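Type 3 secretion system translocon protein SctE (Shigella flexneri, PDB 3U0C) inserts with its partner translocator IpaC into the host cell membrane, forming the pore through which type III secretion effectors reach the cytosol. Local coordinates at residues A[81-84]-A[85-89]; A[191-194]-A[195-199]; A[95-98]-A[99-102]; A[107-110]-A[111-115]; A[178-181]-A[182-186]. All coordinates share one frame; numbering follows the deposited sequence.

Contact 1: A[81-84]-A[85-89]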
loop_
_atom_site.group_PDB
_atom_site.type_symbol
_atom_site.label_atom_id
_atom_site.label_comp_id
_atom_site.label_asym_id
_atom_site.label_seq_id
_atom_site.Cartn_x
_atom_site.Cartn_y
_atom_site.Cartn_z
ATOM N N LYS A 81 36.404 -10.635 -9.035
ATOM C CA LYS A 81 35.778 -10.023 -10.201
ATOM C C LYS A 81 34.337 -10.478 -10.290
ATOM O O LYS A 81 33.437 -9.675 -10.487
ATOM C CB LYS A 81 36.517 -10.418 -11.483
ATOM C CG LYS A 81 37.785 -9.607 -11.780
ATOM C CD LYS A 81 38.595 -10.262 -12.901
ATOM C CE LYS A 81 39.303 -9.233 -13.757
ATOM N NZ LYS A 81 39.798 -8.118 -12.912
ATOM N N SER A 82 34.143 -11.780 -10.133
ATOM C CA SER A 82 32.830 -12.388 -10.197
ATOM C C SER A 82 31.898 -11.825 -9.126
ATOM O O SER A 82 30.784 -11.407 -9.432
ATOM C CB SER A 82 32.940 -13.898 -10.045
ATOM O OG SER A 82 31.683 -14.429 -9.683
ATOM N N GLN A 83 32.366 -11.829 -7.878
ATOM C CA GLN A 83 31.627 -11.251 -6.758
ATOM C C GLN A 83 31.254 -9.798 -7.043
ATOM O O GLN A 83 30.108 -9.406 -6.857
ATOM C CB GLN A 83 32.437 -11.345 -5.461
ATOM C CG GLN A 83 31.902 -10.499 -4.304
ATOM C CD GLN A 83 32.710 -10.667 -3.018
ATOM O OE1 GLN A 83 32.414 -11.538 -2.193
ATOM N NE2 GLN A 83 33.743 -9.847 -2.853
ATOM N N GLN A 84 32.219 -9.004 -7.496
ATOM C CA GLN A 84 31.957 -7.611 -7.810
ATOM C C GLN A 84 30.814 -7.480 -8.802
ATOM O O GLN A 84 29.985 -6.593 -8.661
ATOM C CB GLN A 84 33.188 -6.892 -8.360
ATOM C CG GLN A 84 34.446 -6.998 -7.501
ATOM C CD GLN A 84 34.166 -6.890 -6.004
ATOM O OE1 GLN A 84 34.323 -7.870 -5.250
ATOM N NE2 GLN A 84 33.763 -5.694 -5.561
ATOM N N GLN A 85 30.781 -8.360 -9.802
ATOM C CA GLN A 85 29.747 -8.289 -10.838
ATOM C C GLN A 85 28.359 -8.704 -10.307
ATOM O O GLN A 85 27.330 -8.110 -10.667
ATOM C CB GLN A 85 30.154 -9.072 -12.099
ATOM C CG GLN A 85 31.170 -8.308 -12.990
ATOM C CD GLN A 85 30.707 -6.860 -13.301
ATOM O OE1 GLN A 85 29.700 -6.647 -13.998
ATOM N NE2 GLN A 85 31.442 -5.866 -12.771
ATOM N N ALA A 86 28.341 -9.706 -9.436
ATOM C CA ALA A 86 27.096 -10.102 -8.788
ATOM C C ALA A 86 26.591 -8.999 -7.840
ATOM O O ALA A 86 25.404 -8.688 -7.813
ATOM C CB ALA A 86 27.281 -11.409 -8.047
ATOM N N ARG A 87 27.506 -8.403 -7.076
ATOM C CA ARG A 87 27.145 -7.325 -6.162
ATOM C C ARG A 87 26.586 -6.117 -6.918
ATOM O O ARG A 87 25.694 -5.433 -6.430
ATOM C CB ARG A 87 28.323 -6.926 -5.273
ATOM C CG ARG A 87 28.554 -7.862 -4.098
ATOM C CD ARG A 87 29.756 -7.400 -3.289
ATOM N NE ARG A 87 29.981 -8.194 -2.083
ATOM C CZ ARG A 87 30.769 -7.809 -1.082
ATOM N NH1 ARG A 87 31.395 -6.643 -1.141
ATOM N NH2 ARG A 87 30.914 -8.580 -0.011
ATOM N N GLN A 88 27.111 -5.873 -8.114
ATOM C CA GLN A 88 26.631 -4.784 -8.944
ATOM C C GLN A 88 25.246 -5.093 -9.504
ATOM O O GLN A 88 24.410 -4.197 -9.588
ATOM C CB GLN A 88 27.627 -4.455 -10.060
ATOM C CG GLN A 88 28.989 -3.926 -9.552
ATOM C CD GLN A 88 29.880 -3.404 -10.670
ATOM O OE1 GLN A 88 29.661 -3.714 -11.854
ATOM N NE2 GLN A 88 30.892 -2.596 -10.305
ATOM N N GLN A 89 25.012 -6.353 -9.872
ATOM C CA GLN A 89 23.679 -6.806 -10.280
ATOM C C GLN A 89 22.628 -6.581 -9.169
ATOM O O GLN A 89 21.552 -6.016 -9.415
ATOM C CB GLN A 89 23.698 -8.295 -10.649
ATOM C CG GLN A 89 22.446 -8.803 -11.379
ATOM C CD GLN A 89 21.208 -8.992 -10.481
ATOM O OE1 GLN A 89 21.249 -9.702 -9.473
ATOM N NE2 GLN A 89 20.099 -8.371 -10.865
#
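In one turn of the long helix 71-141, Gln83 and Arg87 run side by side, four residues apart, and stack their flat ends. The amide plane of Gln83 lies 16° from the guanidinium plane of Arg87, and Gln83 CD sits over one face of the guanidinium, displaced toward its rim. The aliphatic part joins in, with Gln83 CG 3.7 Å from Arg87 NE. Gln83 reaches this place because CG is anti to the backbone N (chi1 167°) and the chain stays extended; Arg87, also extended from CG to NE, points the same way. A hydrogen bond helps fix the rotation of the Gln83 amide: NE2 donates to OE1 of Gln84 at 3.2 Å, almost straight and in the planes of both amides. Gln84 bends at chi2 to offer that oxygen. This glutamine-rich surface belongs to the first long helix of the coiled-coil domain, which forms part of the N-terminal region of the translocator. Here helix 71-141 runs alongside helix 50-65, and Lys81 NZ bonds to Thr55 OG1 of that helix. The backbone beneath is regular alpha helix; Arg87 N to Gln83 O is its shortest bond here, at 2.8 Å. On another side of the turn, CG of Gln88 lies 3.0 Å from Gln84 O, and Gln85 NE2 makes a weak bond to Gln88 OE1 (2.9 Å).

Contact 2: A[191-194]-A[195-199]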
loop_
_atom_site.group_PDB
_atom_site.type_symbol
_atom_site.label_atom_id
_atom_site.label_comp_id
_atom_site.label_asym_id
_atom_site.label_seq_id
_atom_site.Cartn_x
_atom_site.Cartn_y
_atom_site.Cartn_z
ATOM N N GLN A 191 7.023 -7.432 1.056
ATOM C CA GLN A 191 7.858 -7.415 -0.138
ATOM C C GLN A 191 9.222 -6.814 0.178
ATOM O O GLN A 191 10.242 -7.278 -0.345
ATOM C CB GLN A 191 7.224 -6.614 -1.267
ATOM C CG GLN A 191 5.985 -7.228 -1.921
ATOM C CD GLN A 191 5.710 -6.601 -3.276
ATOM O OE1 GLN A 191 6.626 -6.401 -4.064
ATOM N NE2 GLN A 191 4.460 -6.276 -3.545
ATOM N N LEU A 192 9.231 -5.778 1.013
ATOM C CA LEU A 192 10.472 -5.103 1.372
ATOM C C LEU A 192 11.405 -6.033 2.142
ATOM O O LEU A 192 12.587 -6.121 1.829
ATOM C CB LEU A 192 10.221 -3.831 2.179
ATOM C CG LEU A 192 11.489 -3.087 2.624
ATOM C CD1 LEU A 192 12.412 -2.806 1.443
ATOM C CD2 LEU A 192 11.138 -1.801 3.344
ATOM N N GLU A 193 10.864 -6.710 3.153
ATOM C CA GLU A 193 11.619 -7.717 3.896
ATOM C C GLU A 193 12.180 -8.813 2.971
ATOM O O GLU A 193 13.311 -9.236 3.122
ATOM C CB GLU A 193 10.749 -8.349 4.984
ATOM C CG GLU A 193 11.508 -9.215 5.974
ATOM C CD GLU A 193 10.710 -9.489 7.241
ATOM O OE1 GLU A 193 9.454 -9.497 7.170
ATOM O OE2 GLU A 193 11.331 -9.679 8.315
ATOM N N LYS A 194 11.362 -9.276 2.031
ATOM C CA LYS A 194 11.769 -10.295 1.078
ATOM C C LYS A 194 13.048 -9.855 0.370
ATOM O O LYS A 194 14.022 -10.593 0.315
ATOM C CB LYS A 194 10.666 -10.535 0.049
ATOM C CG LYS A 194 10.738 -11.871 -0.697
ATOM C CD LYS A 194 9.746 -11.908 -1.875
ATOM C CE LYS A 194 10.052 -13.075 -2.836
ATOM N NZ LYS A 194 9.184 -13.146 -4.073
ATOM N N GLU A 195 13.026 -8.641 -0.163
ATOM C CA GLU A 195 14.149 -8.080 -0.885
ATOM C C GLU A 195 15.399 -7.936 -0.012
ATOM O O GLU A 195 16.508 -8.252 -0.441
ATOM C CB GLU A 195 13.761 -6.738 -1.505
ATOM C CG GLU A 195 12.647 -6.838 -2.561
ATOM C CD GLU A 195 13.100 -7.594 -3.814
ATOM O OE1 GLU A 195 14.318 -7.853 -3.955
ATOM O OE2 GLU A 195 12.236 -7.929 -4.656
ATOM N N ILE A 196 15.214 -7.467 1.214
ATOM C CA ILE A 196 16.322 -7.311 2.140
ATOM C C ILE A 196 16.953 -8.667 2.460
ATOM O O ILE A 196 18.168 -8.789 2.533
ATOM C CB ILE A 196 15.884 -6.636 3.457
ATOM C CG1 ILE A 196 15.562 -5.156 3.225
ATOM C CG2 ILE A 196 16.978 -6.790 4.515
ATOM C CD1 ILE A 196 16.741 -4.227 3.415
ATOM N N ASP A 197 16.117 -9.685 2.638
ATOM C CA ASP A 197 16.588 -10.999 3.049
ATOM C C ASP A 197 17.328 -11.727 1.934
ATOM O O ASP A 197 18.100 -12.647 2.191
ATOM C CB ASP A 197 15.427 -11.867 3.529
ATOM C CG ASP A 197 14.928 -11.475 4.908
ATOM O OD1 ASP A 197 15.618 -10.717 5.619
ATOM O OD2 ASP A 197 13.837 -11.943 5.281
ATOM N N SER A 198 17.098 -11.326 0.695
ATOM C CA SER A 198 17.746 -12.005 -0.405
ATOM C C SER A 198 18.824 -11.132 -1.035
ATOM O O SER A 198 19.320 -11.446 -2.115
ATOM C CB SER A 198 16.717 -12.409 -1.454
ATOM O OG SER A 198 16.456 -11.336 -2.332
ATOM N N PHE A 199 19.178 -10.034 -0.377
ATOM C CA PHE A 199 20.155 -9.121 -0.953
ATOM C C PHE A 199 21.496 -9.825 -1.203
ATOM O O PHE A 199 21.997 -10.516 -0.329
ATOM C CB PHE A 199 20.363 -7.878 -0.082
ATOM C CG PHE A 199 21.293 -6.868 -0.696
ATOM C CD1 PHE A 199 20.897 -6.128 -1.791
ATOM C CD2 PHE A 199 22.573 -6.683 -0.196
ATOM C CE1 PHE A 199 21.740 -5.212 -2.362
ATOM C CE2 PHE A 199 23.432 -5.767 -0.772
ATOM C CZ PHE A 199 23.010 -5.029 -1.854
#
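The backbone of 191-194 passes into 195-199 through the last turn of helix 150-197, with Glu195 N, Ile196 N and Asp197 N bonded to the carbonyls of Gln191, Leu192 and Glu193. Asp197 N to Glu193 O measures 2.9 Å. The i to i+4 pattern then frays: Ser198 N reaches Lys194 O only weakly, at 3.2 Å, and Ser198 is the first residue to leave helical backbone angles. This is the C-terminal end of the second arm of the antiparallel coiled coil, which lies against helix 71-141. One side of the turn meets that helix: Leu192 packs on Ile98, Glu195 on Lys97 and Gln191 on Leu101, while the amide of Gln191 gives its NE2 to Asp187. Beyond the helix end, the ring of Phe199 meets Phe94 edge-to-face. Within the turn, Leu192 CD1 approaches Ile196 CG1 at 4.3 Å, a light apolar contact one turn apart. With CG beside its own backbone N (chi1 -63°), Glu195 sets CG 3.3 Å from Gln191 O; the bend at chi2 then turns the carboxylate. On another side Glu193 and Asp197 bring two acids together, their carboxylate planes turned 45° apart. Glu193 is extended, whereas Asp197, with CG beside its own N (chi1 -75°), folds back over Glu193 O. The proximity of like charges, near the negative end of the helix dipole, may slightly raise the pKa of one or the other. Glu193 OE2 stands 4.5 Å from Asp197 OD2, and Asp197 OD2 comes to 3.7 Å from Glu193 CG.

Contact 3: A[95-98]-A[99-102]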
loop_
_atom_site.group_PDB
_atom_site.type_symbol
_atom_site.label_atom_id
_atom_site.label_comp_id
_atom_site.label_asym_id
_atom_site.label_seq_id
_atom_site.Cartn_x
_atom_site.Cartn_y
_atom_site.Cartn_z
ATOM N N SER A 95 17.955 -1.302 -5.932
ATOM C CA SER A 95 17.656 0.105 -6.100
ATOM C C SER A 95 16.335 0.306 -6.844
ATOM O O SER A 95 15.509 1.124 -6.433
ATOM C CB SER A 95 18.781 0.811 -6.840
ATOM O OG SER A 95 18.510 2.196 -6.957
ATOM N N ASP A 96 16.138 -0.435 -7.931
ATOM C CA ASP A 96 14.938 -0.280 -8.751
ATOM C C ASP A 96 13.711 -0.662 -7.949
ATOM O O ASP A 96 12.707 0.038 -7.963
ATOM C CB ASP A 96 15.013 -1.132 -10.025
ATOM C CG ASP A 96 16.009 -0.583 -11.049
ATOM O OD1 ASP A 96 16.278 0.646 -11.044
ATOM O OD2 ASP A 96 16.530 -1.377 -11.867
ATOM N N LYS A 97 13.824 -1.780 -7.250
ATOM C CA LYS A 97 12.749 -2.357 -6.474
ATOM C C LYS A 97 12.346 -1.459 -5.300
ATOM O O LYS A 97 11.151 -1.258 -5.031
ATOM C CB LYS A 97 13.178 -3.728 -5.970
ATOM C CG LYS A 97 12.137 -4.436 -5.140
ATOM C CD LYS A 97 10.896 -4.705 -5.978
ATOM C CE LYS A 97 9.630 -4.782 -5.131
ATOM N NZ LYS A 97 8.464 -4.492 -5.999
ATOM N N ILE A 98 13.346 -0.954 -4.590
ATOM C CA ILE A 98 13.115 0.015 -3.530
ATOM C C ILE A 98 12.361 1.246 -4.046
ATOM O O ILE A 98 11.455 1.742 -3.379
ATOM C CB ILE A 98 14.428 0.480 -2.885
ATOM C CG1 ILE A 98 15.011 -0.618 -2.007
ATOM C CG2 ILE A 98 14.246 1.768 -2.105
ATOM C CD1 ILE A 98 14.037 -1.305 -1.158
ATOM N N ASN A 99 12.752 1.732 -5.224
ATOM C CA ASN A 99 12.106 2.896 -5.831
ATOM C C ASN A 99 10.644 2.613 -6.153
ATOM O O ASN A 99 9.758 3.446 -5.935
ATOM C CB ASN A 99 12.833 3.319 -7.101
ATOM C CG ASN A 99 14.141 4.012 -6.811
ATOM O OD1 ASN A 99 14.392 4.438 -5.680
ATOM N ND2 ASN A 99 14.990 4.131 -7.830
ATOM N N THR A 100 10.406 1.418 -6.665
ATOM C CA THR A 100 9.073 0.969 -6.970
ATOM C C THR A 100 8.252 0.841 -5.686
ATOM O O THR A 100 7.163 1.433 -5.576
ATOM C CB THR A 100 9.131 -0.351 -7.748
ATOM O OG1 THR A 100 9.757 -0.102 -9.006
ATOM C CG2 THR A 100 7.730 -0.895 -8.002
ATOM N N LEU A 101 8.780 0.107 -4.707
ATOM C CA LEU A 101 8.049 -0.093 -3.456
ATOM C C LEU A 101 7.701 1.247 -2.824
ATOM O O LEU A 101 6.583 1.451 -2.388
ATOM C CB LEU A 101 8.821 -0.963 -2.469
ATOM C CG LEU A 101 8.773 -2.472 -2.749
ATOM C CD1 LEU A 101 9.925 -3.216 -2.070
ATOM C CD2 LEU A 101 7.430 -3.066 -2.356
ATOM N N LEU A 102 8.665 2.161 -2.815
ATOM C CA LEU A 102 8.474 3.482 -2.254
ATOM C C LEU A 102 7.319 4.211 -2.940
ATOM O O LEU A 102 6.394 4.680 -2.284
ATOM C CB LEU A 102 9.748 4.308 -2.383
ATOM C CG LEU A 102 9.643 5.781 -2.008
ATOM C CD1 LEU A 102 9.010 5.928 -0.638
ATOM C CD2 LEU A 102 11.016 6.468 -2.052
HETATM O O HOH W 1 17.017 3.854 -4.932
#
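The flat amide of Asn99 lies back along the helix toward Ser95, its CG 3.2 Å from Ser95 O. With CG beside the backbone N (chi1 -74°), the amide is carried over the preceding turn. Its two ends fare differently. OD1 accepts a hydrogen bond from a water at 2.8 Å, and the same water is bonded to Ser95 OG at 3.0 Å, so it bridges the two side chains, which are not hydrogen-bonded to each other directly. ND2 comes near Ser95 O, but at an angle too poor for a bond. Thr100 makes a second polar link, since its OG1 donates to Asp96 O at 3.1 Å from above the carbonyl plane, 38° out of it. Asp96 O also accepts from Thr100 N, so two bonds grip this carbonyl oxygen. The apolar part of the turn is Lys97 against Leu101. Lys97 bends at chi2 (63°), which swings its chain across the leucine and presses CE to 3.4 Å from Leu101 CG and 3.5 Å from Leu101 CD1, tighter than usual for carbons. NZ then extends past the branch and makes a weak bond with Gln191 OE1 on helix 150-197. Leu101 is buried and packs on Lys188. The methylenes of Lys97 thus help line the interface while its ammonium group reaches the partner helix. Spaced three residues apart, Ile98 and Leu101 face helix 150-197, a spacing expected of coiled-coil helices, here in an antiparallel pair.

Contact 4: A[107-110]-A[111-115]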
loop_
_atom_site.group_PDB
_atom_site.type_symbol
_atom_site.label_atom_id
_atom_site.label_comp_id
_atom_site.label_asym_id
_atom_site.label_seq_id
_atom_site.Cartn_x
_atom_site.Cartn_y
_atom_site.Cartn_z
ATOM N N GLY A 107 1.552 5.985 -3.133
ATOM C CA GLY A 107 0.269 5.943 -3.802
ATOM C C GLY A 107 -0.793 5.341 -2.904
ATOM O O GLY A 107 -1.864 5.896 -2.749
ATOM N N LEU A 108 -0.471 4.213 -2.285
ATOM C CA LEU A 108 -1.403 3.551 -1.387
ATOM C C LEU A 108 -1.683 4.368 -0.121
ATOM O O LEU A 108 -2.753 4.262 0.470
ATOM C CB LEU A 108 -0.902 2.154 -1.019
ATOM C CG LEU A 108 -0.921 1.091 -2.123
ATOM C CD1 LEU A 108 -0.104 -0.128 -1.705
ATOM C CD2 LEU A 108 -2.343 0.694 -2.503
ATOM N N THR A 109 -0.709 5.164 0.302
ATOM C CA THR A 109 -0.901 6.010 1.460
ATOM C C THR A 109 -1.931 7.077 1.130
ATOM O O THR A 109 -2.844 7.331 1.906
ATOM C CB THR A 109 0.405 6.652 1.910
ATOM O OG1 THR A 109 1.218 5.652 2.530
ATOM C CG2 THR A 109 0.134 7.753 2.911
ATOM N N ARG A 110 -1.777 7.690 -0.036
ATOM C CA ARG A 110 -2.750 8.656 -0.519
ATOM C C ARG A 110 -4.143 8.043 -0.650
ATOM O O ARG A 110 -5.142 8.683 -0.300
ATOM C CB ARG A 110 -2.295 9.253 -1.854
ATOM C CG ARG A 110 -1.184 10.282 -1.728
ATOM C CD ARG A 110 -0.948 11.026 -3.052
ATOM N NE ARG A 110 -0.538 10.117 -4.130
ATOM C CZ ARG A 110 0.727 9.796 -4.401
ATOM N NH1 ARG A 110 1.716 10.315 -3.687
ATOM N NH2 ARG A 110 1.003 8.962 -5.389
ATOM N N ASP A 111 -4.206 6.807 -1.139
ATOM C CA ASP A 111 -5.480 6.116 -1.312
ATOM C C ASP A 111 -6.133 5.866 0.029
ATOM O O ASP A 111 -7.334 6.047 0.198
ATOM C CB ASP A 111 -5.292 4.781 -2.021
ATOM C CG ASP A 111 -4.931 4.941 -3.474
ATOM O OD1 ASP A 111 -5.229 6.007 -4.057
ATOM O OD2 ASP A 111 -4.356 3.996 -4.034
ATOM N N TYR A 112 -5.321 5.432 0.980
ATOM C CA TYR A 112 -5.785 5.157 2.328
ATOM C C TYR A 112 -6.423 6.384 2.975
ATOM O O TYR A 112 -7.477 6.289 3.566
ATOM C CB TYR A 112 -4.614 4.707 3.176
ATOM C CG TYR A 112 -4.992 4.141 4.515
ATOM C CD1 TYR A 112 -5.785 3.004 4.614
ATOM C CD2 TYR A 112 -4.527 4.722 5.687
ATOM C CE1 TYR A 112 -6.100 2.468 5.839
ATOM C CE2 TYR A 112 -4.836 4.190 6.915
ATOM C CZ TYR A 112 -5.624 3.068 6.984
ATOM O OH TYR A 112 -5.932 2.540 8.207
ATOM N N GLU A 113 -5.737 7.516 2.865
ATOM C CA GLU A 113 -6.177 8.789 3.413
ATOM C C GLU A 113 -7.455 9.249 2.740
ATOM O O GLU A 113 -8.393 9.689 3.409
ATOM C CB GLU A 113 -5.093 9.847 3.207
ATOM C CG GLU A 113 -3.895 9.693 4.111
ATOM C CD GLU A 113 -2.701 10.536 3.670
ATOM O OE1 GLU A 113 -2.759 11.173 2.592
ATOM O OE2 GLU A 113 -1.688 10.554 4.402
ATOM N N LYS A 114 -7.480 9.158 1.416
ATOM C CA LYS A 114 -8.665 9.510 0.655
ATOM C C LYS A 114 -9.884 8.682 1.083
ATOM O O LYS A 114 -10.995 9.216 1.230
ATOM C CB LYS A 114 -8.401 9.360 -0.839
ATOM C CG LYS A 114 -9.663 9.368 -1.690
ATOM C CD LYS A 114 -9.344 9.490 -3.178
ATOM C CE LYS A 114 -10.586 9.895 -3.984
ATOM N NZ LYS A 114 -10.254 9.965 -5.448
ATOM N N GLN A 115 -9.673 7.387 1.295
ATOM C CA GLN A 115 -10.745 6.484 1.689
ATOM C C GLN A 115 -11.208 6.704 3.124
ATOM O O GLN A 115 -12.400 6.612 3.405
ATOM C CB GLN A 115 -10.345 5.027 1.509
ATOM C CG GLN A 115 -10.282 4.592 0.072
ATOM C CD GLN A 115 -11.604 4.758 -0.629
ATOM O OE1 GLN A 115 -12.659 4.383 -0.099
ATOM N NE2 GLN A 115 -11.565 5.328 -1.828
#
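Asp111 N, Tyr112 N, Glu113 N and Lys114 N donate main-chain hydrogen bonds to the carbonyls of Gly107, Leu108, Thr109 and Arg110. The Tyr112 N to Leu108 O bond is 2.9 Å long. The run is uninterrupted alpha helix, Gly107 included. Among the charged groups, the Asp111 carboxylate leans back over the glycine, CG 3.3 Å from Gly107 O, because CG lies beside its own backbone N (chi1 -71°); its OD2 is then 3.4 Å from Gly107 O, an acceptor facing an acceptor. Arg110 turns back the same way along the chain: a bend at chi3 (-61°) lays one face of its guanidinium above Gly107 N, offset toward the rim. The arginine and aspartate therefore reach back to the same glycine without pairing, since Arg110 NE and Asp111 OD1 are 6.2 Å apart. In van der Waals contact, the methyl group CG2 of Thr109 touches the Glu113 carboxylate, 3.7 Å from OE2, while the hydroxyl of Thr109 is engaged by the backbone O of Thr105. Glu113 is extended beyond CG, and its CG rests 3.4 Å from Thr109 O. The CD2 methyl of Leu108 comes to 4.2 Å from Asp111 OD2. On the coiled-coil side, Leu108 packs on Lys188, Tyr112 on Thr178, and Gln115 on Ile174 and Ile181, so this midsection of helix 71-141 lies directly against helix 150-197.

Contact 5: A[178-181]-A[182-186]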
loop_
_atom_site.group_PDB
_atom_site.type_symbol
_atom_site.label_atom_id
_atom_site.label_comp_id
_atom_site.label_asym_id
_atom_site.label_seq_id
_atom_site.Cartn_x
_atom_site.Cartn_y
_atom_site.Cartn_z
ATOM N N THR A 178 -10.841 0.613 2.670
ATOM C CA THR A 178 -9.873 1.069 3.654
ATOM C C THR A 178 -8.985 -0.078 4.152
ATOM O O THR A 178 -7.751 -0.008 4.074
ATOM C CB THR A 178 -10.578 1.671 4.887
ATOM O OG1 THR A 178 -11.342 2.818 4.495
ATOM C CG2 THR A 178 -9.541 2.084 5.899
ATOM N N LEU A 179 -9.638 -1.128 4.646
ATOM C CA LEU A 179 -8.971 -2.281 5.234
ATOM C C LEU A 179 -8.124 -3.024 4.201
ATOM O O LEU A 179 -7.043 -3.531 4.511
ATOM C CB LEU A 179 -10.010 -3.228 5.842
ATOM C CG LEU A 179 -10.724 -2.723 7.107
ATOM C CD1 LEU A 179 -11.743 -3.742 7.631
ATOM C CD2 LEU A 179 -9.731 -2.355 8.199
ATOM N N SER A 180 -8.633 -3.066 2.975
ATOM C CA SER A 180 -7.966 -3.698 1.853
ATOM C C SER A 180 -6.668 -2.962 1.507
ATOM O O SER A 180 -5.615 -3.577 1.314
ATOM C CB SER A 180 -8.903 -3.707 0.646
ATOM O OG SER A 180 -8.260 -4.212 -0.511
ATOM N N ILE A 181 -6.763 -1.642 1.411
ATOM C CA ILE A 181 -5.608 -0.789 1.176
ATOM C C ILE A 181 -4.565 -0.987 2.265
ATOM O O ILE A 181 -3.385 -1.142 1.971
ATOM C CB ILE A 181 -6.012 0.697 1.123
ATOM C CG1 ILE A 181 -6.914 0.972 -0.076
ATOM C CG2 ILE A 181 -4.802 1.593 1.053
ATOM C CD1 ILE A 181 -7.580 2.329 -0.000
ATOM N N HIS A 182 -5.013 -0.977 3.516
ATOM C CA HIS A 182 -4.145 -1.228 4.655
ATOM C C HIS A 182 -3.455 -2.569 4.505
ATOM O O HIS A 182 -2.303 -2.714 4.892
ATOM C CB HIS A 182 -4.937 -1.225 5.959
ATOM C CG HIS A 182 -4.092 -1.392 7.183
ATOM N ND1 HIS A 182 -3.668 -0.313 7.944
ATOM C CD2 HIS A 182 -3.584 -2.491 7.782
ATOM C CE1 HIS A 182 -2.948 -0.756 8.958
ATOM N NE2 HIS A 182 -2.877 -2.070 8.883
ATOM N N SER A 183 -4.161 -3.548 3.954
ATOM C CA SER A 183 -3.580 -4.859 3.746
ATOM C C SER A 183 -2.509 -4.802 2.650
ATOM O O SER A 183 -1.462 -5.435 2.754
ATOM C CB SER A 183 -4.662 -5.867 3.377
ATOM O OG SER A 183 -4.113 -7.172 3.295
ATOM N N LYS A 184 -2.789 -4.045 1.599
ATOM C CA LYS A 184 -1.845 -3.843 0.528
ATOM C C LYS A 184 -0.577 -3.145 1.037
ATOM O O LYS A 184 0.514 -3.447 0.576
ATOM C CB LYS A 184 -2.470 -3.070 -0.634
ATOM C CG LYS A 184 -3.370 -3.918 -1.536
ATOM C CD LYS A 184 -3.932 -3.128 -2.708
ATOM C CE LYS A 184 -5.211 -3.774 -3.257
ATOM N NZ LYS A 184 -5.601 -3.213 -4.589
ATOM N N LEU A 185 -0.723 -2.218 1.987
ATOM C CA LEU A 185 0.447 -1.558 2.562
ATOM C C LEU A 185 1.277 -2.572 3.323
ATOM O O LEU A 185 2.504 -2.584 3.210
ATOM C CB LEU A 185 0.070 -0.378 3.465
ATOM C CG LEU A 185 -0.265 0.910 2.704
ATOM C CD1 LEU A 185 -1.154 1.843 3.520
ATOM C CD2 LEU A 185 0.987 1.612 2.237
ATOM N N THR A 186 0.602 -3.418 4.091
ATOM C CA THR A 186 1.269 -4.517 4.756
ATOM C C THR A 186 1.996 -5.419 3.755
ATOM O O THR A 186 3.134 -5.822 4.006
ATOM C CB THR A 186 0.310 -5.328 5.651
ATOM O OG1 THR A 186 -0.257 -4.460 6.633
ATOM C CG2 THR A 186 1.061 -6.423 6.385
#
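His182, Ser183, Lys184 and Leu185 each give their backbone N to the carbonyl four residues back in this turn of the coiled-coil domain, from Thr178 O through Ile181 O. The Ser183 N to Leu179 O bond is the most bent of the four, with an angle of 138° at the hydrogen. One turn on, His182 O is held twice: Thr186 N and Thr186 OG1 reach it from opposite faces of its carbonyl plane, OG1 at 3.2 Å. Thr186 places that hydroxyl beside its own N (chi1 -59°), where it can reach back to the carbonyl. Among polar side chains, Ser180 OG lies 4.1 Å from CE of Lys184, whose extended chain passes alongside the serine; CG of the lysine rests 3.6 Å from Ser180 O. The contact is thus with the lysine's methylenes rather than its charge. Apolar contact is slight within the turn: Ile181 CG2 comes to 4.4 Å from Leu185 CD1. CB atoms press more closely on the backbone, Ser183 CB lying 3.2 Å from Ser180 O. With CG anti to N (chi1 -176°), the His182 ring leads away from the preceding turn and packs beside Tyr112 of the neighbouring helix. Helix 150-197 meets helix 71-141 through Thr178 and Ile181 as well, and buried Thr178 packs there on Gln115 and Ile116.

How the contacts relate
All five contacts lie on the two long helices of the coiled coil, contacts 1, 3 and 4 on 71-141 and contacts 2 and 5 on 150-197. The helices run antiparallel, and contacts 2 and 3 and contacts 4 and 5 face each other across their interface. Contacts 2 and 3 touch, their centres 11 Å apart. Contacts 4 and 5, centres 10 Å apart, also meet where Leu108 O lies 3.4 Å from Ile181 CG2. Along helix 71-141, contact 3 is 19 Å from contact 4 between centres. Contact 1 touches none of the others; its nearest atoms stay about 5 Å from contact 2, near the C-terminal end of helix 150-197.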